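Local atomic coordinates of decapping nuclease RAI1 (Candida albicans, PDB entry 5BUD), a protein that removes NAD caps from RNA and also hydrolyses 5'-triphosphate and methylguanosine-capped ends with a divalent metal, and binds and stimulates the exoribonuclease RAT1. Residues 256-261 against 307-312; 280-285 against 295-300; 346-351 against 372-377. One frame throughout, in Å; residues are numbered along the deposited sequence.

Interaction 1. Residues 256-261 against 307-312. With nucleotides of chain C.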
loop_
_atom_site.group_PDB
_atom_site.type_symbol
_atom_site.label_atom_id
_atom_site.label_comp_id
_atom_site.label_asym_id
_atom_site.label_seq_id
_atom_site.Cartn_x
_atom_site.Cartn_y
_atom_site.Cartn_z
ATOM N N SER A 256 -22.569 -14.706 0.995
ATOM C CA SER A 256 -21.179 -15.071 1.274
ATOM C C SER A 256 -20.265 -14.068 0.581
ATOM O O SER A 256 -19.258 -13.602 1.165
ATOM C CB SER A 256 -20.866 -16.479 0.790
ATOM O OG SER A 256 -19.857 -17.035 1.600
ATOM N N GLN A 257 -20.655 -13.714 -0.646
ATOM C CA GLN A 257 -19.869 -12.811 -1.484
ATOM C C GLN A 257 -19.959 -11.390 -0.954
ATOM O O GLN A 257 -18.989 -10.634 -1.031
ATOM C CB GLN A 257 -20.300 -12.899 -2.956
ATOM C CG GLN A 257 -20.263 -14.326 -3.499
ATOM C CD GLN A 257 -20.392 -14.469 -5.014
ATOM O OE1 GLN A 257 -20.825 -15.523 -5.497
ATOM N NE2 GLN A 257 -19.972 -13.451 -5.776
ATOM N N VAL A 258 -21.105 -11.037 -0.379
ATOM C CA VAL A 258 -21.259 -9.743 0.262
ATOM C C VAL A 258 -20.318 -9.527 1.454
ATOM O O VAL A 258 -19.751 -8.430 1.578
ATOM C CB VAL A 258 -22.720 -9.520 0.718
ATOM C CG1 VAL A 258 -22.824 -8.289 1.578
ATOM C CG2 VAL A 258 -23.620 -9.394 -0.487
ATOM N N VAL A 259 -20.140 -10.524 2.334
ATOM C CA VAL A 259 -19.228 -10.314 3.468
ATOM C C VAL A 259 -17.772 -10.293 3.010
ATOM O O VAL A 259 -16.982 -9.508 3.517
ATOM C CB VAL A 259 -19.454 -11.204 4.740
ATOM C CG1 VAL A 259 -20.772 -11.967 4.691
ATOM C CG2 VAL A 259 -18.275 -12.125 5.033
ATOM N N SER A 260 -17.434 -11.107 2.023
ATOM C CA SER A 260 -16.104 -11.056 1.445
ATOM C C SER A 260 -15.820 -9.699 0.782
ATOM O O SER A 260 -14.717 -9.150 0.915
ATOM C CB SER A 260 -15.950 -12.191 0.429
ATOM O OG SER A 260 -14.642 -12.200 -0.065
ATOM N N PHE A 261 -16.802 -9.150 0.075
ATOM C CA PHE A 261 -16.622 -7.871 -0.568
ATOM C C PHE A 261 -16.457 -6.781 0.496
ATOM O O PHE A 261 -15.594 -5.910 0.364
ATOM C CB PHE A 261 -17.751 -7.519 -1.566
ATOM C CG PHE A 261 -17.562 -6.160 -2.191
ATOM C CD1 PHE A 261 -16.568 -5.949 -3.158
ATOM C CD2 PHE A 261 -18.294 -5.067 -1.752
ATOM C CE1 PHE A 261 -16.356 -4.681 -3.674
ATOM C CE2 PHE A 261 -18.074 -3.792 -2.268
ATOM C CZ PHE A 261 -17.122 -3.610 -3.245
ATOM N N LYS A 307 -20.962 0.304 7.972
ATOM C CA LYS A 307 -21.723 0.350 9.213
ATOM C C LYS A 307 -23.212 0.067 8.984
ATOM O O LYS A 307 -23.854 -0.526 9.848
ATOM C CB LYS A 307 -21.533 1.702 9.893
ATOM C CG LYS A 307 -22.284 1.888 11.207
ATOM C CD LYS A 307 -22.089 3.295 11.737
ATOM C CE LYS A 307 -22.550 3.430 13.183
ATOM N NZ LYS A 307 -21.863 4.613 13.769
ATOM N N ASN A 308 -23.730 0.448 7.814
ATOM C CA ASN A 308 -25.163 0.396 7.509
ATOM C C ASN A 308 -25.628 -0.683 6.540
ATOM O O ASN A 308 -26.793 -0.685 6.119
ATOM C CB ASN A 308 -25.582 1.753 6.960
ATOM C CG ASN A 308 -25.503 2.835 7.998
ATOM O OD1 ASN A 308 -26.418 2.984 8.816
ATOM N ND2 ASN A 308 -24.426 3.592 7.998
ATOM N N ASN A 309 -24.742 -1.607 6.183
ATOM C CA ASN A 309 -25.136 -2.690 5.320
ATOM C C ASN A 309 -25.999 -3.696 6.103
ATOM O O ASN A 309 -25.498 -4.336 7.030
ATOM C CB ASN A 309 -23.897 -3.391 4.782
ATOM C CG ASN A 309 -24.211 -4.378 3.699
ATOM O OD1 ASN A 309 -25.264 -4.994 3.699
ATOM N ND2 ASN A 309 -23.277 -4.540 2.748
ATOM N N PRO A 310 -27.284 -3.845 5.716
ATOM C CA PRO A 310 -28.168 -4.721 6.460
ATOM C C PRO A 310 -27.788 -6.209 6.383
ATOM O O PRO A 310 -28.167 -6.964 7.265
ATOM C CB PRO A 310 -29.543 -4.449 5.848
ATOM C CG PRO A 310 -29.272 -3.909 4.504
ATOM C CD PRO A 310 -27.980 -3.174 4.600
ATOM N N LEU A 311 -27.019 -6.610 5.368
ATOM C CA LEU A 311 -26.611 -7.993 5.219
ATOM C C LEU A 311 -25.372 -8.400 6.000
ATOM O O LEU A 311 -25.138 -9.583 6.146
ATOM C CB LEU A 311 -26.376 -8.329 3.742
ATOM C CG LEU A 311 -27.516 -8.008 2.780
ATOM C CD1 LEU A 311 -27.269 -8.684 1.440
ATOM C CD2 LEU A 311 -28.842 -8.464 3.364
ATOM N N THR A 312 -24.577 -7.468 6.526
ATOM C CA THR A 312 -23.307 -7.890 7.090
ATOM C C THR A 312 -23.177 -7.667 8.576
ATOM O O THR A 312 -22.117 -7.286 9.050
ATOM C CB THR A 312 -22.151 -7.182 6.374
ATOM O OG1 THR A 312 -22.336 -5.763 6.482
ATOM C CG2 THR A 312 -22.128 -7.586 4.925
ATOM P P U C 4 -13.246 -16.409 -7.290
ATOM O OP1 U C 4 -13.464 -17.765 -7.859
ATOM O OP2 U C 4 -13.048 -15.252 -8.182
ATOM O "O5'" U C 4 -14.455 -16.096 -6.307
ATOM C "C5'" U C 4 -14.935 -17.109 -5.408
ATOM C "C4'" U C 4 -16.439 -17.092 -5.412
ATOM O "O4'" U C 4 -16.941 -17.673 -4.180
ATOM C "C3'" U C 4 -17.001 -15.688 -5.379
ATOM O "O3'" U C 4 -18.351 -15.752 -5.806
ATOM C "C2'" U C 4 -16.764 -15.326 -3.918
ATOM O "O2'" U C 4 -17.429 -14.170 -3.447
ATOM C "C1'" U C 4 -17.142 -16.643 -3.223
ATOM N N1 U C 4 -16.333 -16.954 -2.032
ATOM C C2 U C 4 -15.985 -15.907 -1.199
ATOM O O2 U C 4 -16.319 -14.753 -1.408
ATOM N N3 U C 4 -15.223 -16.262 -0.113
ATOM C C4 U C 4 -14.783 -17.525 0.221
ATOM O O4 U C 4 -14.102 -17.680 1.236
ATOM C C5 U C 4 -15.184 -18.555 -0.689
ATOM C C6 U C 4 -15.927 -18.242 -1.758
#

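Interaction 2. Residues 280-285 against 295-300. With nucleotides of chain C.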
loop_
_atom_site.group_PDB
_atom_site.type_symbol
_atom_site.label_atom_id
_atom_site.label_comp_id
_atom_site.label_asym_id
_atom_site.label_seq_id
_atom_site.Cartn_x
_atom_site.Cartn_y
_atom_site.Cartn_z
ATOM N N ILE A 280 -11.889 5.158 -4.941
ATOM C CA ILE A 280 -11.615 3.745 -5.224
ATOM C C ILE A 280 -12.560 3.223 -6.284
ATOM O O ILE A 280 -13.792 3.315 -6.135
ATOM C CB ILE A 280 -11.785 2.877 -3.949
ATOM C CG1 ILE A 280 -10.969 3.468 -2.830
ATOM C CG2 ILE A 280 -11.422 1.435 -4.242
ATOM C CD1 ILE A 280 -11.160 2.850 -1.471
ATOM N N ILE A 281 -12.013 2.684 -7.371
ATOM C CA ILE A 281 -12.826 2.225 -8.501
ATOM C C ILE A 281 -12.662 0.714 -8.582
ATOM O O ILE A 281 -11.544 0.204 -8.693
ATOM C CB ILE A 281 -12.409 2.913 -9.816
ATOM C CG1 ILE A 281 -12.668 4.409 -9.691
ATOM C CG2 ILE A 281 -13.125 2.328 -11.017
ATOM C CD1 ILE A 281 -12.433 5.241 -10.919
ATOM N N TYR A 282 -13.774 0.010 -8.518
ATOM C CA TYR A 282 -13.808 -1.432 -8.694
ATOM C C TYR A 282 -14.252 -1.810 -10.091
ATOM O O TYR A 282 -15.277 -1.333 -10.602
ATOM C CB TYR A 282 -14.733 -2.097 -7.652
ATOM C CG TYR A 282 -14.031 -2.434 -6.372
ATOM C CD1 TYR A 282 -13.815 -1.466 -5.418
ATOM C CD2 TYR A 282 -13.583 -3.737 -6.108
ATOM C CE1 TYR A 282 -13.188 -1.765 -4.233
ATOM C CE2 TYR A 282 -12.917 -4.022 -4.934
ATOM C CZ TYR A 282 -12.726 -3.017 -4.011
ATOM O OH TYR A 282 -12.100 -3.245 -2.826
ATOM N N GLY A 283 -13.447 -2.643 -10.732
ATOM C CA GLY A 283 -13.878 -3.338 -11.944
ATOM C C GLY A 283 -14.419 -4.702 -11.538
ATOM O O GLY A 283 -13.659 -5.531 -11.045
ATOM N N PHE A 284 -15.735 -4.893 -11.695
ATOM C CA PHE A 284 -16.395 -6.170 -11.413
ATOM C C PHE A 284 -16.399 -7.054 -12.660
ATOM O O PHE A 284 -16.840 -6.630 -13.730
ATOM C CB PHE A 284 -17.829 -5.925 -10.901
ATOM C CG PHE A 284 -17.869 -5.339 -9.523
ATOM C CD1 PHE A 284 -17.548 -6.114 -8.432
ATOM C CD2 PHE A 284 -18.155 -4.005 -9.329
ATOM C CE1 PHE A 284 -17.544 -5.585 -7.158
ATOM C CE2 PHE A 284 -18.158 -3.464 -8.071
ATOM C CZ PHE A 284 -17.843 -4.246 -6.982
ATOM N N ARG A 285 -15.907 -8.278 -12.516
ATOM C CA ARG A 285 -15.765 -9.183 -13.655
ATOM C C ARG A 285 -16.469 -10.514 -13.376
ATOM O O ARG A 285 -16.709 -10.879 -12.221
ATOM C CB ARG A 285 -14.269 -9.375 -14.018
ATOM C CG ARG A 285 -13.338 -9.708 -12.853
ATOM C CD ARG A 285 -13.341 -11.193 -12.596
ATOM N NE ARG A 285 -12.685 -11.602 -11.363
ATOM C CZ ARG A 285 -12.915 -12.765 -10.751
ATOM N NH1 ARG A 285 -13.791 -13.604 -11.254
ATOM N NH2 ARG A 285 -12.282 -13.089 -9.631
ATOM N N GLU A 295 -17.541 0.497 -10.782
ATOM C CA GLU A 295 -18.160 1.333 -9.758
ATOM C C GLU A 295 -17.141 2.124 -8.945
ATOM O O GLU A 295 -16.158 1.559 -8.417
ATOM C CB GLU A 295 -18.993 0.441 -8.828
ATOM C CG GLU A 295 -19.834 1.224 -7.834
ATOM C CD GLU A 295 -20.715 0.355 -6.950
ATOM O OE1 GLU A 295 -20.839 -0.862 -7.197
ATOM O OE2 GLU A 295 -21.262 0.900 -5.977
ATOM N N LEU A 296 -17.396 3.429 -8.853
ATOM C CA LEU A 296 -16.650 4.360 -8.010
ATOM C C LEU A 296 -17.176 4.452 -6.582
ATOM O O LEU A 296 -18.365 4.627 -6.372
ATOM C CB LEU A 296 -16.715 5.752 -8.626
ATOM C CG LEU A 296 -16.137 6.947 -7.873
ATOM C CD1 LEU A 296 -14.670 6.778 -7.584
ATOM C CD2 LEU A 296 -16.378 8.191 -8.715
ATOM N N PHE A 297 -16.280 4.340 -5.612
ATOM C CA PHE A 297 -16.588 4.614 -4.225
ATOM C C PHE A 297 -15.768 5.790 -3.765
ATOM O O PHE A 297 -14.579 5.903 -4.101
ATOM C CB PHE A 297 -16.241 3.421 -3.335
ATOM C CG PHE A 297 -17.047 2.190 -3.652
ATOM C CD1 PHE A 297 -18.211 1.916 -2.952
ATOM C CD2 PHE A 297 -16.646 1.329 -4.648
ATOM C CE1 PHE A 297 -18.955 0.768 -3.234
ATOM C CE2 PHE A 297 -17.397 0.200 -4.977
ATOM C CZ PHE A 297 -18.551 -0.093 -4.243
ATOM N N ASN A 298 -16.393 6.648 -2.978
ATOM C CA ASN A 298 -15.684 7.724 -2.292
ATOM C C ASN A 298 -15.164 7.182 -0.983
ATOM O O ASN A 298 -15.947 6.698 -0.170
ATOM C CB ASN A 298 -16.596 8.909 -2.060
ATOM C CG ASN A 298 -17.066 9.535 -3.340
ATOM O OD1 ASN A 298 -16.257 9.889 -4.218
ATOM N ND2 ASN A 298 -18.375 9.679 -3.475
ATOM N N THR A 299 -13.844 7.248 -0.791
ATOM C CA THR A 299 -13.187 6.696 0.367
ATOM C C THR A 299 -13.861 7.095 1.683
ATOM O O THR A 299 -14.120 6.230 2.537
ATOM C CB THR A 299 -11.723 7.124 0.383
ATOM O OG1 THR A 299 -11.111 6.626 -0.826
ATOM C CG2 THR A 299 -10.995 6.608 1.644
ATOM N N GLU A 300 -14.177 8.383 1.820
ATOM C CA GLU A 300 -14.769 8.899 3.042
ATOM C C GLU A 300 -16.164 8.325 3.328
ATOM O O GLU A 300 -16.623 8.359 4.473
ATOM C CB GLU A 300 -14.802 10.425 3.051
ATOM C CG GLU A 300 -15.917 11.040 2.216
ATOM C CD GLU A 300 -15.891 12.567 2.234
ATOM O OE1 GLU A 300 -15.231 13.156 3.124
ATOM O OE2 GLU A 300 -16.550 13.176 1.359
ATOM P P U C 4 -13.246 -16.409 -7.290
ATOM O OP1 U C 4 -13.464 -17.765 -7.859
ATOM O OP2 U C 4 -13.048 -15.252 -8.182
ATOM O "O5'" U C 4 -14.455 -16.096 -6.307
ATOM C "C5'" U C 4 -14.935 -17.109 -5.408
ATOM C "C4'" U C 4 -16.439 -17.092 -5.412
ATOM O "O4'" U C 4 -16.941 -17.673 -4.180
ATOM C "C3'" U C 4 -17.001 -15.688 -5.379
ATOM O "O3'" U C 4 -18.351 -15.752 -5.806
ATOM C "C2'" U C 4 -16.764 -15.326 -3.918
ATOM O "O2'" U C 4 -17.429 -14.170 -3.447
ATOM C "C1'" U C 4 -17.142 -16.643 -3.223
ATOM N N1 U C 4 -16.333 -16.954 -2.032
ATOM C C2 U C 4 -15.985 -15.907 -1.199
ATOM O O2 U C 4 -16.319 -14.753 -1.408
ATOM N N3 U C 4 -15.223 -16.262 -0.113
ATOM C C4 U C 4 -14.783 -17.525 0.221
ATOM O O4 U C 4 -14.102 -17.680 1.236
ATOM C C5 U C 4 -15.184 -18.555 -0.689
ATOM C C6 U C 4 -15.927 -18.242 -1.758
#

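Interaction 3. Residues 346-351 against 372-377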
loop_
_atom_site.group_PDB
_atom_site.type_symbol
_atom_site.label_atom_id
_atom_site.label_comp_id
_atom_site.label_asym_id
_atom_site.label_seq_id
_atom_site.Cartn_x
_atom_site.Cartn_y
_atom_site.Cartn_z
ATOM N N ILE A 346 22.178 2.655 18.622
ATOM C CA ILE A 346 23.056 1.560 18.988
ATOM C C ILE A 346 22.355 0.219 18.722
ATOM O O ILE A 346 22.985 -0.841 18.700
ATOM C CB ILE A 346 23.500 1.756 20.467
ATOM C CG1 ILE A 346 25.014 1.751 20.559
ATOM C CG2 ILE A 346 22.795 0.818 21.423
ATOM C CD1 ILE A 346 25.613 3.003 19.956
ATOM N N LYS A 347 21.052 0.272 18.481
ATOM C CA LYS A 347 20.304 -0.947 18.227
ATOM C C LYS A 347 19.088 -0.766 17.338
ATOM O O LYS A 347 18.788 0.341 16.892
ATOM C CB LYS A 347 19.930 -1.618 19.540
ATOM C CG LYS A 347 19.412 -0.722 20.633
ATOM C CD LYS A 347 19.874 -1.340 21.945
ATOM C CE LYS A 347 18.961 -1.022 23.105
ATOM N NZ LYS A 347 19.662 -1.408 24.372
ATOM N N SER A 348 18.462 -1.906 17.047
ATOM C CA SER A 348 17.268 -2.011 16.207
ATOM C C SER A 348 16.329 -3.017 16.863
ATOM O O SER A 348 16.748 -3.790 17.763
ATOM C CB SER A 348 17.664 -2.546 14.850
ATOM O OG SER A 348 18.575 -1.700 14.200
ATOM N N TYR A 349 15.084 -3.038 16.380
ATOM C CA TYR A 349 14.015 -3.850 16.955
ATOM C C TYR A 349 13.175 -4.613 15.917
ATOM O O TYR A 349 12.964 -4.142 14.798
ATOM C CB TYR A 349 13.070 -2.970 17.773
ATOM C CG TYR A 349 13.818 -2.090 18.726
ATOM C CD1 TYR A 349 14.016 -2.465 20.063
ATOM C CD2 TYR A 349 14.356 -0.900 18.289
ATOM C CE1 TYR A 349 14.733 -1.645 20.931
ATOM C CE2 TYR A 349 15.074 -0.083 19.142
ATOM C CZ TYR A 349 15.260 -0.450 20.455
ATOM O OH TYR A 349 15.966 0.413 21.266
ATOM N N ARG A 350 12.681 -5.771 16.343
ATOM C CA ARG A 350 11.659 -6.516 15.640
ATOM C C ARG A 350 10.343 -6.091 16.228
ATOM O O ARG A 350 10.178 -6.111 17.435
ATOM C CB ARG A 350 11.776 -8.008 15.911
ATOM C CG ARG A 350 12.891 -8.717 15.187
ATOM C CD ARG A 350 12.593 -10.207 15.119
ATOM N NE ARG A 350 12.930 -10.705 13.802
ATOM C CZ ARG A 350 14.173 -10.840 13.343
ATOM N NH1 ARG A 350 15.233 -10.528 14.098
ATOM N NH2 ARG A 350 14.355 -11.284 12.110
ATOM N N LEU A 351 9.405 -5.702 15.374
ATOM C CA LEU A 351 8.036 -5.462 15.781
ATOM C C LEU A 351 7.237 -6.609 15.170
ATOM O O LEU A 351 7.256 -6.794 13.965
ATOM C CB LEU A 351 7.541 -4.120 15.238
ATOM C CG LEU A 351 6.086 -3.708 15.448
ATOM C CD1 LEU A 351 5.684 -3.734 16.901
ATOM C CD2 LEU A 351 5.860 -2.314 14.881
ATOM N N LYS A 372 23.419 -5.174 9.708
ATOM C CA LYS A 372 22.921 -5.260 8.334
ATOM C C LYS A 372 21.925 -4.141 8.044
ATOM O O LYS A 372 21.954 -3.541 6.969
ATOM C CB LYS A 372 22.274 -6.610 8.037
ATOM C CG LYS A 372 23.283 -7.725 7.832
ATOM C CD LYS A 372 22.600 -9.069 7.620
ATOM C CE LYS A 372 22.242 -9.737 8.938
ATOM N NZ LYS A 372 21.807 -11.146 8.709
ATOM N N LEU A 373 21.046 -3.876 9.009
ATOM C CA LEU A 373 19.992 -2.890 8.802
ATOM C C LEU A 373 20.605 -1.520 8.539
ATOM O O LEU A 373 20.181 -0.777 7.627
ATOM C CB LEU A 373 19.032 -2.855 10.000
ATOM C CG LEU A 373 18.017 -4.021 10.010
ATOM C CD1 LEU A 373 17.254 -4.085 11.316
ATOM C CD2 LEU A 373 17.060 -3.941 8.821
ATOM N N ARG A 374 21.616 -1.207 9.335
ATOM C CA ARG A 374 22.208 0.128 9.342
ATOM C C ARG A 374 23.276 0.299 8.267
ATOM O O ARG A 374 23.654 1.413 7.991
ATOM C CB ARG A 374 22.781 0.438 10.716
ATOM C CG ARG A 374 21.712 0.600 11.777
ATOM C CD ARG A 374 22.315 0.915 13.136
ATOM N NE ARG A 374 21.261 1.123 14.140
ATOM C CZ ARG A 374 20.546 2.238 14.274
ATOM N NH1 ARG A 374 20.783 3.279 13.498
ATOM N NH2 ARG A 374 19.594 2.317 15.196
ATOM N N ASN A 375 23.721 -0.795 7.647
ATOM C CA ASN A 375 24.746 -0.736 6.587
ATOM C C ASN A 375 24.292 -1.311 5.253
ATOM O O ASN A 375 25.007 -2.126 4.643
ATOM C CB ASN A 375 26.025 -1.447 7.059
ATOM C CG ASN A 375 26.641 -0.774 8.254
ATOM O OD1 ASN A 375 26.450 -1.201 9.392
ATOM N ND2 ASN A 375 27.346 0.323 8.007
ATOM N N GLY A 376 23.110 -0.905 4.778
ATOM C CA GLY A 376 22.678 -1.304 3.450
ATOM C C GLY A 376 21.277 -1.863 3.336
ATOM O O GLY A 376 20.597 -1.593 2.361
ATOM N N GLN A 377 20.839 -2.623 4.337
ATOM C CA GLN A 377 19.578 -3.342 4.255
ATOM C C GLN A 377 18.355 -2.432 4.507
ATOM O O GLN A 377 17.250 -2.757 4.098
ATOM C CB GLN A 377 19.586 -4.478 5.259
ATOM C CG GLN A 377 18.701 -5.633 4.901
ATOM C CD GLN A 377 19.035 -6.834 5.753
ATOM O OE1 GLN A 377 19.922 -7.626 5.404
ATOM N NE2 GLN A 377 18.346 -6.966 6.887
#

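Interaction 1. Residues 256-261 against 307-312
Asn309 uses both ends of its flat carboxamide. At one, OD1 accepts the backbone N-H of Leu311, with Asn309 OD1 to Leu311 N at 2.9 Å; the donor lies above the carbonyl plane and not on a lone pair. At the other, ND2 meets Val258 CG1 at 4.0 Å. A second flat group, the uracil of U4 of chain C, brings its O2 to 3.2 Å from Ser260 CB.

Val258 carries the contact with the loop. Its CG1 is anti to the backbone N (chi1 171°) and points its methyl at the loop. There it crosses Thr312 at about a right angle. Val258 CG1 lies 3.5 Å from Thr312 CG2, tighter than usual for two carbons. Val258 CG1 also touches Leu311 CB at 4.2 Å. Thr312 has OG1 in the crowded position between N and C (chi1 57°). This turns CG2 to the helix, while OG1 bonds to Glu262 one turn further along the same helix.

No hydrogen bond joins the two segments directly, so they meet by apolar packing at the surface. The loop docks on the first turns of helix 255-275, and Gln257 and Ser260 of that helix lie along the RNA. The loop itself is an Asx turn at Asn309 overlapping a type I beta turn from Asn309 to Thr312.

Interaction 2. Residues 280-285 against 295-300
Tyr282 lies against Phe297 across two neighbouring strands, its CD1 4.0 Å from Phe297 CE2. The rings are steeply turned, with planes at 86°, and meet obliquely. The strands form the antiparallel beta hairpin 279-285/291-298. It belongs to the central sheet of the PD-(D/E)XK nuclease fold. Strand 279-285 also runs parallel to strand 243-250, which bears the metal ligands Glu245 and Leu246.

Two hydrogen-bonded pairs hold the register. Ile280 and Phe297 bond both ways, and the Phe297 N to Ile280 O bond is the shorter at 2.7 Å. Tyr282 and Glu295 do the same, with Tyr282 N to Glu295 O at 2.8 Å. Between them sits the non-hydrogen-bonded pair Ile281 and Leu296. Side chains alternate accordingly. Ile280, Tyr282, Glu295 and Phe297 share one face, which helix 255-275 covers through Leu265, Ala268 and Cys272. Ile281 and Leu296 share the other, where Ile281 CG1 touches Leu296 CD1 at 3.7 Å and Ile281 also packs on Leu246.

Phe297 turns an edge of its ring to its strand partner, with CD2 3.8 Å from Ile280 O. Further along the strand, Phe284 brings CE2 to 3.8 Å from Glu295 OE1. Beyond strand 291-298, Thr299 OG1 bonds to Val277 O and brushes Ile280 CG1.

The end of strand 279-285 reaches the RNA. Arg285 starts in the crowded position between N and C (chi1 49°) and bends again at chi2, which swings the guanidinium to the phosphate of U4 of chain C. The phosphate oxygen OP2 of U4 lies in the guanidinium plane, 2.7 Å from Arg285 NH2, with an N-H...O angle of 166°.

Interaction 3. Residues 346-351 against 372-377
This is a small mixed contact, one arginine hydrogen bond and one apolar touch, between the C-terminal part of helix 367-377 and the loop that leads into strand 349-354.

Arg374 reaches out from the helix with its chain extended from CG to NE. Arg374 NH2 donates to the backbone carbonyl Lys347 O at 2.7 Å. The bond is nearly straight, with an angle of 168° at the hydrogen. It runs in the guanidinium plane, but NH2 stands 33° out of the carbonyl plane, off the lone pairs. Ile346 N lies over one face of the guanidinium, 4.3 Å from Arg374 NH2.

More bonds fix the group. NH2 also donates to Pro127 O, and NE donates to Asn370 OD1, one helical turn earlier. The same Asn370 OD1 is bonded to Ser348 OG, so Asn370 OD1 bridges the two segments. Ser348 has OG anti to its carbonyl carbon (chi1 -61°), beside the backbone N. Ser348 CB meets Leu373 CD1 at 3.9 Å.

Behind these side chains the helix widens into a pi-type turn at 373-377, where Gln377 N bonds to Lys372 O at 3.0 Å.

The site is far from the RNA, about 19 Å at the nearest atoms. The side chains of Leu373 and Arg374 also pack on strand 121-128, which pairs with strand 349-354. On its other side strand 349-354 pairs with strand 359-364. The helix end thus rests on strand 121-128, with its arginine reaching over to the loop that enters the next strand.

From the N terminus, helix 255-275 comes first, and its 256-261 segment opens interaction 1. Strands 279-285 and 291-298 follow directly and close the short hairpin of interaction 2. The chain then passes helix 302-307 and returns to the first helix at 307-312, so the loop of interaction 1 encloses the hairpin. The two touch: Phe261 CE1 packs on Phe284 CZ at 3.7 Å. Together they join helix, hairpin and following loop on the RNA side. Interaction 3 opens and closes later, in series. It ties helix 367-377 to the loop entering strand 349-354, on the opposite side of the chain's centre, its centre about 39 Å from that of interaction 2.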